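Local coordinates for flagellar hook-associated protein (Burkholderia pseudomallei, PDB 4UT1), which probably serves as a structural component of the bacterial flagellum, at the junction with the hook, at residues L124-V127 with A128-A132; A131-P134 with S135-Q138; L310-S313 with F314-V318; G325-M328 with S329-G333. All blocks are in the same frame, centred on the assembly; numbering follows the deposited sequence.

Interaction 1: L124-V127 with A128-A132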
loop_
_atom_site.group_PDB
_atom_site.type_symbol
_atom_site.label_atom_id
_atom_site.label_comp_id
_atom_site.label_asym_id
_atom_site.label_seq_id
_atom_site.Cartn_x
_atom_site.Cartn_y
_atom_site.Cartn_z
ATOM N N LEU A 124 0.478 -19.266 15.558
ATOM C CA LEU A 124 -0.038 -20.315 14.683
ATOM C C LEU A 124 0.864 -21.543 14.724
ATOM O O LEU A 124 0.432 -22.658 14.450
ATOM C CB LEU A 124 -0.185 -19.780 13.256
ATOM C CG LEU A 124 -1.225 -18.656 13.119
ATOM C CD1 LEU A 124 -1.327 -18.159 11.668
ATOM C CD2 LEU A 124 -2.586 -19.137 13.579
ATOM N N GLN A 125 2.129 -21.339 15.065
ATOM C CA GLN A 125 3.030 -22.468 15.267
ATOM C C GLN A 125 2.601 -23.283 16.491
ATOM O O GLN A 125 2.688 -24.522 16.502
ATOM C CB GLN A 125 4.470 -21.975 15.409
ATOM C CG GLN A 125 5.450 -23.084 15.753
ATOM C CD GLN A 125 6.873 -22.713 15.404
ATOM O OE1 GLN A 125 7.245 -21.538 15.430
ATOM N NE2 GLN A 125 7.675 -23.712 15.057
ATOM N N THR A 126 2.141 -22.585 17.529
ATOM C CA THR A 126 1.600 -23.243 18.712
ATOM C C THR A 126 0.382 -24.065 18.333
ATOM O O THR A 126 0.217 -25.196 18.786
ATOM C CB THR A 126 1.236 -22.211 19.803
ATOM O OG1 THR A 126 2.429 -21.532 20.197
ATOM C CG2 THR A 126 0.619 -22.878 21.001
ATOM N N VAL A 127 -0.462 -23.506 17.474
ATOM C CA VAL A 127 -1.624 -24.242 17.012
ATOM C C VAL A 127 -1.150 -25.469 16.225
ATOM O O VAL A 127 -1.742 -26.538 16.323
ATOM C CB VAL A 127 -2.557 -23.375 16.131
ATOM C CG1 VAL A 127 -3.586 -24.246 15.439
ATOM C CG2 VAL A 127 -3.238 -22.268 16.975
ATOM N N ALA A 128 -0.067 -25.313 15.476
ATOM C CA ALA A 128 0.404 -26.393 14.606
ATOM C C ALA A 128 0.755 -27.639 15.417
ATOM O O ALA A 128 0.625 -28.766 14.924
ATOM C CB ALA A 128 1.607 -25.938 13.793
ATOM N N ASN A 129 1.197 -27.432 16.657
ATOM C CA ASN A 129 1.603 -28.537 17.534
ATOM C C ASN A 129 0.495 -28.980 18.480
ATOM O O ASN A 129 0.649 -29.961 19.215
ATOM C CB ASN A 129 2.830 -28.137 18.354
ATOM C CG ASN A 129 4.067 -27.975 17.509
ATOM O OD1 ASN A 129 4.304 -28.753 16.586
ATOM N ND2 ASN A 129 4.861 -26.965 17.811
ATOM N N ASN A 130 -0.606 -28.233 18.472
ATOM C CA ASN A 130 -1.749 -28.500 19.336
ATOM C C ASN A 130 -3.020 -28.199 18.566
ATOM O O ASN A 130 -3.834 -27.368 18.989
ATOM C CB ASN A 130 -1.711 -27.644 20.618
ATOM C CG ASN A 130 -0.407 -27.769 21.381
ATOM O OD1 ASN A 130 -0.264 -28.630 22.253
ATOM N ND2 ASN A 130 0.553 -26.915 21.051
ATOM N N ALA A 131 -3.181 -28.855 17.425
ATOM C CA ALA A 131 -4.146 -28.409 16.427
ATOM C C ALA A 131 -5.595 -28.489 16.901
ATOM O O ALA A 131 -6.431 -27.716 16.452
ATOM C CB ALA A 131 -3.962 -29.213 15.134
ATOM N N ALA A 132 -5.887 -29.393 17.830
ATOM C CA ALA A 132 -7.256 -29.547 18.316
ATOM C C ALA A 132 -7.540 -28.701 19.565
ATOM O O ALA A 132 -8.691 -28.599 20.004
ATOM C CB ALA A 132 -7.550 -31.010 18.604
#
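Asn-130 turns its side chain back to Thr-126, a side-chain-to-backbone bond in the C-terminal turn of helix 113-129, the first arm of an antiparallel helical hairpin. ND2 donates to Thr-126 O over 2.9 Å. The bond is nearly straight, at 169°, and the oxygen lies in the amide plane of Asn-130. Chi1 of -54° sets CG beside the backbone N of Asn-130, which turns the amide back to Thr-126 O. Thr-126 O also takes Asn-129 N at 3.2 Å, so two donors grip it. That second donor stands above the carbonyl plane. Ala-128 N keeps the ordinary helical bond to Leu-124 O. The chain tightens next: Asn-130 N reaches Val-127 O, three residues back, at 3.0 Å. CA of Ala-131 adds a CA-H...O contact to the same Val-127 O.

The packing divides by side. Leu-124 and Val-127 are buried and rest on Ala-140 of helix 134-193. Val-127 and Ala-128 also touch Ala-574 of helix 572-579. Gln-125 and Asn-129 lie on an exposed side, where Asn-129 ND2 comes within 3.5 Å of Gln-125 O. Thr-126 and Asn-130 cross at a slant, with CG2 of Thr-126 4.0 Å from ND2 of Asn-130.

Interaction 2: A131-P134 with S135-Q138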
loop_
_atom_site.group_PDB
_atom_site.type_symbol
_atom_site.label_atom_id
_atom_site.label_comp_id
_atom_site.label_asym_id
_atom_site.label_seq_id
_atom_site.Cartn_x
_atom_site.Cartn_y
_atom_site.Cartn_z
ATOM N N ALA A 131 -3.181 -28.855 17.425
ATOM C CA ALA A 131 -4.146 -28.409 16.427
ATOM C C ALA A 131 -5.595 -28.489 16.901
ATOM O O ALA A 131 -6.431 -27.716 16.452
ATOM C CB ALA A 131 -3.962 -29.213 15.134
ATOM N N ALA A 132 -5.887 -29.393 17.830
ATOM C CA ALA A 132 -7.256 -29.547 18.316
ATOM C C ALA A 132 -7.540 -28.701 19.565
ATOM O O ALA A 132 -8.691 -28.599 20.004
ATOM C CB ALA A 132 -7.550 -31.010 18.604
ATOM N N ASP A 133 -6.502 -28.091 20.131
ATOM C CA ASP A 133 -6.659 -27.386 21.401
ATOM C C ASP A 133 -7.351 -26.014 21.296
ATOM O O ASP A 133 -6.843 -25.100 20.645
ATOM C CB ASP A 133 -5.307 -27.189 22.074
ATOM C CG ASP A 133 -5.432 -26.447 23.386
ATOM O OD1 ASP A 133 -6.326 -26.812 24.178
ATOM O OD2 ASP A 133 -4.665 -25.488 23.613
ATOM N N PRO A 134 -8.484 -25.856 22.001
ATOM C CA PRO A 134 -9.281 -24.624 21.952
ATOM C C PRO A 134 -8.508 -23.407 22.455
ATOM O O PRO A 134 -8.709 -22.281 21.967
ATOM C CB PRO A 134 -10.468 -24.930 22.880
ATOM C CG PRO A 134 -10.442 -26.420 23.097
ATOM C CD PRO A 134 -9.019 -26.821 22.979
ATOM N N SER A 135 -7.640 -23.627 23.440
ATOM C CA SER A 135 -6.905 -22.533 24.060
ATOM C C SER A 135 -5.852 -21.947 23.128
ATOM O O SER A 135 -5.713 -20.735 23.032
ATOM C CB SER A 135 -6.246 -22.995 25.363
ATOM O OG SER A 135 -7.237 -23.256 26.337
ATOM N N ALA A 136 -5.102 -22.802 22.452
ATOM C CA ALA A 136 -4.097 -22.328 21.514
ATOM C C ALA A 136 -4.761 -21.513 20.396
ATOM O O ALA A 136 -4.195 -20.539 19.895
ATOM C CB ALA A 136 -3.321 -23.499 20.934
ATOM N N ARG A 137 -5.968 -21.915 20.017
ATOM C CA ARG A 137 -6.691 -21.238 18.947
ATOM C C ARG A 137 -7.195 -19.896 19.457
ATOM O O ARG A 137 -7.152 -18.892 18.748
ATOM C CB ARG A 137 -7.838 -22.104 18.431
ATOM C CG ARG A 137 -7.335 -23.252 17.525
ATOM C CD ARG A 137 -8.341 -24.360 17.343
ATOM N NE ARG A 137 -7.841 -25.362 16.399
ATOM C CZ ARG A 137 -8.100 -25.344 15.096
ATOM N NH1 ARG A 137 -8.841 -24.365 14.580
ATOM N NH2 ARG A 137 -7.606 -26.290 14.304
ATOM N N GLN A 138 -7.643 -19.872 20.701
ATOM C CA GLN A 138 -8.083 -18.616 21.304
ATOM C C GLN A 138 -6.932 -17.610 21.412
ATOM O O GLN A 138 -7.107 -16.414 21.156
ATOM C CB GLN A 138 -8.690 -18.862 22.681
ATOM C CG GLN A 138 -9.424 -17.642 23.193
ATOM C CD GLN A 138 -10.384 -17.100 22.149
ATOM O OE1 GLN A 138 -11.361 -17.762 21.782
ATOM N NE2 GLN A 138 -10.093 -15.907 21.638
#
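Arg-137 reaches back to Ala-131 across the turn that leads into helix 134-193, and Asp-133 is the N-cap of that helix. The tight part of the contact is the guanidinium. NE and NH2 both donate to one atom, Ala-131 O, in a side-on grip. NE stands 2.7 Å from Ala-131 O. The oxygen lies only 3° out of the guanidinium plane, so the two bonds fix the rotation of the group. The chain is extended from CG to NE and passes Asp-133 O, with CD of Arg-137 3.7 Å from that oxygen. The far nitrogen, NH1, bonds to Ile-444 O and Gly-441 O. The buried arginine thus ties the turn and a distant loop together through backbone carbonyls.

The cap itself is less enclosed. Asp-133 OD2 accepts from Ala-136 N at 3.0 Å. CG lies anti to the backbone N of Asp-133 (chi1 179°), which carries the carboxylate out over the first turn. Ala-136 N meets OD2 from above the carboxylate plane. A negative group here would probably suit the helix dipole and the first-turn N-H groups, which lack a helical carbonyl partner. Arg-137 N makes only a weak bond to Asp-133 O.

On the solvent side, Pro-134, Ser-135 and Gln-138 are exposed. Their link is mostly backbone: Gln-138 N donates to Pro-134 O at 2.9 Å. CB of Ser-135 rests 3.4 Å from OD2 of Asp-133.

Interaction 3: L310-S313 with F314-V318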
loop_
_atom_site.group_PDB
_atom_site.type_symbol
_atom_site.label_atom_id
_atom_site.label_comp_id
_atom_site.label_asym_id
_atom_site.label_seq_id
_atom_site.Cartn_x
_atom_site.Cartn_y
_atom_site.Cartn_z
ATOM N N LEU A 310 1.266 -3.345 3.674
ATOM C CA LEU A 310 1.575 -4.466 4.562
ATOM C C LEU A 310 0.308 -5.178 5.033
ATOM O O LEU A 310 0.245 -6.411 5.029
ATOM C CB LEU A 310 2.384 -4.005 5.772
ATOM C CG LEU A 310 3.728 -3.340 5.475
ATOM C CD1 LEU A 310 4.513 -3.174 6.775
ATOM C CD2 LEU A 310 4.520 -4.129 4.431
ATOM N N ALA A 311 -0.690 -4.400 5.453
ATOM C CA ALA A 311 -1.981 -4.953 5.872
ATOM C C ALA A 311 -2.609 -5.823 4.775
ATOM O O ALA A 311 -3.085 -6.935 5.045
ATOM C CB ALA A 311 -2.939 -3.827 6.275
ATOM N N VAL A 312 -2.603 -5.320 3.543
ATOM C CA VAL A 312 -3.194 -6.036 2.434
ATOM C C VAL A 312 -2.426 -7.328 2.180
ATOM O O VAL A 312 -3.017 -8.378 2.047
ATOM C CB VAL A 312 -3.227 -5.197 1.143
ATOM C CG1 VAL A 312 -3.614 -6.072 -0.053
ATOM C CG2 VAL A 312 -4.190 -4.028 1.284
ATOM N N SER A 313 -1.107 -7.241 2.116
ATOM C CA SER A 313 -0.315 -8.424 1.841
ATOM C C SER A 313 -0.493 -9.457 2.951
ATOM O O SER A 313 -0.618 -10.637 2.675
ATOM C CB SER A 313 1.164 -8.072 1.684
ATOM O OG SER A 313 1.900 -9.234 1.345
ATOM N N PHE A 314 -0.490 -9.008 4.207
ATOM C CA PHE A 314 -0.694 -9.910 5.336
ATOM C C PHE A 314 -2.042 -10.635 5.240
ATOM O O PHE A 314 -2.102 -11.855 5.297
ATOM C CB PHE A 314 -0.600 -9.139 6.670
ATOM C CG PHE A 314 -1.110 -9.915 7.861
ATOM C CD1 PHE A 314 -2.454 -9.873 8.213
ATOM C CD2 PHE A 314 -0.246 -10.689 8.632
ATOM C CE1 PHE A 314 -2.924 -10.579 9.305
ATOM C CE2 PHE A 314 -0.714 -11.396 9.734
ATOM C CZ PHE A 314 -2.053 -11.348 10.067
ATOM N N ALA A 315 -3.119 -9.872 5.107
ATOM C CA ALA A 315 -4.454 -10.449 4.998
ATOM C C ALA A 315 -4.556 -11.416 3.816
ATOM O O ALA A 315 -5.083 -12.515 3.957
ATOM C CB ALA A 315 -5.501 -9.342 4.879
ATOM N N SER A 316 -4.035 -11.010 2.663
ATOM C CA SER A 316 -4.139 -11.820 1.465
ATOM C C SER A 316 -3.399 -13.148 1.632
ATOM O O SER A 316 -3.918 -14.200 1.282
ATOM C CB SER A 316 -3.596 -11.063 0.253
ATOM O OG SER A 316 -4.446 -9.975 -0.081
ATOM N N GLN A 317 -2.183 -13.083 2.152
ATOM C CA GLN A 317 -1.393 -14.296 2.379
ATOM C C GLN A 317 -2.023 -15.253 3.375
ATOM O O GLN A 317 -2.004 -16.468 3.176
ATOM C CB GLN A 317 0.002 -13.949 2.874
ATOM C CG GLN A 317 0.914 -13.404 1.822
ATOM C CD GLN A 317 2.289 -13.146 2.378
ATOM O OE1 GLN A 317 3.091 -14.067 2.511
ATOM N NE2 GLN A 317 2.561 -11.901 2.745
ATOM N N VAL A 318 -2.545 -14.716 4.463
ATOM C CA VAL A 318 -3.108 -15.547 5.506
ATOM C C VAL A 318 -4.393 -16.176 4.983
ATOM O O VAL A 318 -4.610 -17.383 5.119
ATOM C CB VAL A 318 -3.356 -14.729 6.808
ATOM C CG1 VAL A 318 -4.291 -15.466 7.756
ATOM C CG2 VAL A 318 -2.025 -14.428 7.480
#
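Gln-317 lies back over Ser-313, one turn earlier. Its CG comes within 3.3 Å of Ser-313 O, and NE2 goes on to the hydroxyl. The bond from NE2 to Ser-313 OG is weak: 3.1 Å long and bent to 131°. A second weak bond runs from NE2 to Ser-313 O. With CG opposite the carbonyl carbon (chi1 -74°), the extended chain runs back along the helix to Ser-313. The hydroxyl of Ser-313 has stronger partners elsewhere, bonding to Thr-364 O and Thr-585 OG1. OE1 of Gln-317 makes a weak bond to Ser-583 OG.

Both segments belong to the long helix 287-322, and regular alpha-helical bonds join them. Phe-314 N donates to Leu-310 O at 2.8 Å. Ala-315 N and Ala-311 O form a nearly straight bond of 172°. Ser-313 O takes Gln-317 N as well as the weak amide bond, so it meets that residue twice.

Ser-316 OG sits 3.0 Å from Val-312 O, the oxygen that also accepts from Ser-316 N. Gly-363 O is a further, weak partner of that hydroxyl. CB of Phe-314 packs 3.3 Å from Leu-310 O. Beyond it the ring carries CG2 of Val-318 over one face, 3.9 Å above the plane and offset toward the rim. The ring also meets Tyr-120 and Phe-337 edge-to-face. Leu-310 touches Tyr-597 on helix 593-630, while Ala-311 touches Leu-151 on helix 134-193.

Interaction 4: G325-M328 with S329-G333. With EDO (1,2-ethanediol), chain K.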
loop_
_atom_site.group_PDB
_atom_site.type_symbol
_atom_site.label_atom_id
_atom_site.label_comp_id
_atom_site.label_asym_id
_atom_site.label_seq_id
_atom_site.Cartn_x
_atom_site.Cartn_y
_atom_site.Cartn_z
ATOM N N GLY A 325 -6.262 -25.205 3.927
ATOM C CA GLY A 325 -6.410 -26.178 4.999
ATOM C C GLY A 325 -7.863 -26.559 5.224
ATOM O O GLY A 325 -8.752 -26.069 4.528
ATOM N N VAL A 326 -8.107 -27.436 6.197
ATOM C CA VAL A 326 -9.475 -27.736 6.633
ATOM C C VAL A 326 -9.612 -27.441 8.129
ATOM O O VAL A 326 -8.647 -27.550 8.885
ATOM C CB VAL A 326 -9.873 -29.204 6.350
ATOM C CG1 VAL A 326 -9.795 -29.490 4.850
ATOM C CG2 VAL A 326 -8.982 -30.160 7.126
ATOM N N ASP A 327 -10.819 -27.067 8.538
ATOM C CA ASP A 327 -11.079 -26.665 9.914
ATOM C C ASP A 327 -11.375 -27.886 10.773
ATOM O O ASP A 327 -11.136 -29.015 10.349
ATOM C CB ASP A 327 -12.235 -25.655 9.976
ATOM C CG ASP A 327 -13.571 -26.235 9.507
ATOM O OD1 ASP A 327 -13.746 -27.467 9.469
ATOM O OD2 ASP A 327 -14.471 -25.435 9.192
ATOM N N MET A 328 -11.905 -27.659 11.969
ATOM C CA MET A 328 -12.169 -28.752 12.902
ATOM C C MET A 328 -13.230 -29.708 12.356
ATOM O O MET A 328 -13.288 -30.875 12.747
ATOM C CB MET A 328 -12.598 -28.196 14.266
ATOM C CG MET A 328 -11.482 -27.511 15.061
ATOM S SD MET A 328 -10.231 -28.656 15.720
ATOM C CE MET A 328 -11.233 -29.910 16.523
ATOM N N SER A 329 -14.053 -29.215 11.435
ATOM C CA SER A 329 -15.113 -30.026 10.834
ATOM C C SER A 329 -14.704 -30.649 9.501
ATOM O O SER A 329 -15.526 -31.256 8.820
ATOM C CB SER A 329 -16.375 -29.179 10.631
ATOM O OG SER A 329 -16.729 -28.511 11.829
ATOM N N GLY A 330 -13.439 -30.492 9.127
ATOM C CA GLY A 330 -12.945 -31.042 7.877
ATOM C C GLY A 330 -13.343 -30.231 6.660
ATOM O O GLY A 330 -13.125 -30.658 5.526
ATOM N N ASN A 331 -13.933 -29.058 6.893
ATOM C CA ASN A 331 -14.333 -28.157 5.816
ATOM C C ASN A 331 -13.221 -27.182 5.452
ATOM O O ASN A 331 -12.445 -26.789 6.308
ATOM C CB ASN A 331 -15.591 -27.384 6.212
ATOM C CG ASN A 331 -16.806 -28.278 6.330
ATOM O OD1 ASN A 331 -16.964 -29.242 5.568
ATOM N ND2 ASN A 331 -17.670 -27.976 7.293
ATOM N N PRO A 332 -13.138 -26.806 4.166
ATOM C CA PRO A 332 -12.147 -25.829 3.695
ATOM C C PRO A 332 -12.102 -24.564 4.551
ATOM O O PRO A 332 -13.144 -24.057 4.969
ATOM C CB PRO A 332 -12.625 -25.518 2.281
ATOM C CG PRO A 332 -13.229 -26.823 1.827
ATOM C CD PRO A 332 -13.915 -27.382 3.052
ATOM N N GLY A 333 -10.895 -24.086 4.834
ATOM C CA GLY A 333 -10.721 -22.866 5.599
ATOM C C GLY A 333 -11.251 -21.688 4.809
ATOM O O GLY A 333 -11.228 -21.698 3.579
HETATM C C1 EDO K . -11.070 -33.416 2.875
HETATM O O1 EDO K . -9.903 -32.927 2.209
HETATM C C2 EDO K . -11.301 -32.626 4.154
HETATM O O2 EDO K . -12.433 -33.169 4.842
#
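Asp-327 lies alongside Asn-331 and holds a small turn closed. Its CB is 3.8 Å from Asn-331 O. CG lies closer to that oxygen, at 3.4 Å. At the tip, OD1 accepts from two backbone amides: Ser-329 N at 2.6 Å and Asn-331 N at 3.0 Å. They come from opposite faces of the carboxylate plane. OD2 touches carbon instead, 3.7 Å from CB of Asn-331. Chi1 of 64° places CG between the backbone N and the carbonyl carbon of Asp-327, which brings OD1 within reach of the amides of Ser-329 and Asn-331. The carboxylate and the Asn-331 amide point the same way, their planes 65° apart.

The bond from Ser-329 N to OD1 closes an Asx turn. It is laid over a type I beta turn from Asp-327 to Gly-330, closed by Gly-330 N to Asp-327 O. Gly-330 then adopts positive phi, and Asp-327 N returns to Asn-331 O at 2.8 Å. Together these make a type I turn with a G1 beta bulge. Gly-333 N bonds to Gly-325 O at the open end, where Val-326 and Pro-332 form a single bridge. An ethanediol, probably from the crystallisation liquor, donates through O2 to Gly-330 O at 2.7 Å and also bonds to Pro-449 O.

The loop lies between helix 287-322 and strand 337-338. Val-326 pairs its backbone with Ala-447 and packs on Pro-449, just before strand 450-454. At the turn, Met-328 touches Arg-137 near the start of helix 134-193.

Overall arrangement
The contacts come in the order 1, 2, 3, 4 along the chain, the first two overlapping, and all belong to the FlgK helical domain. Interactions 1 and 2 lie at the turn of one helical hairpin, between helices 113-129 and 134-193. They share Ala-131 and Ala-132, their centres are 7 Å apart, and Val-127 CG2 packs on Ala-136 O. Interaction 4 has its centre about 14 Å from each of them. It meets the same turn through Met-328 SD. Interaction 3 is about 21 to 23 Å from the others between centres, without touching them. Interactions 1, 2 and 4 thus gather at one end of the helical region, where the hairpin turn meets the loop after helix 287-322; interaction 3 lies within a buried length of that helix.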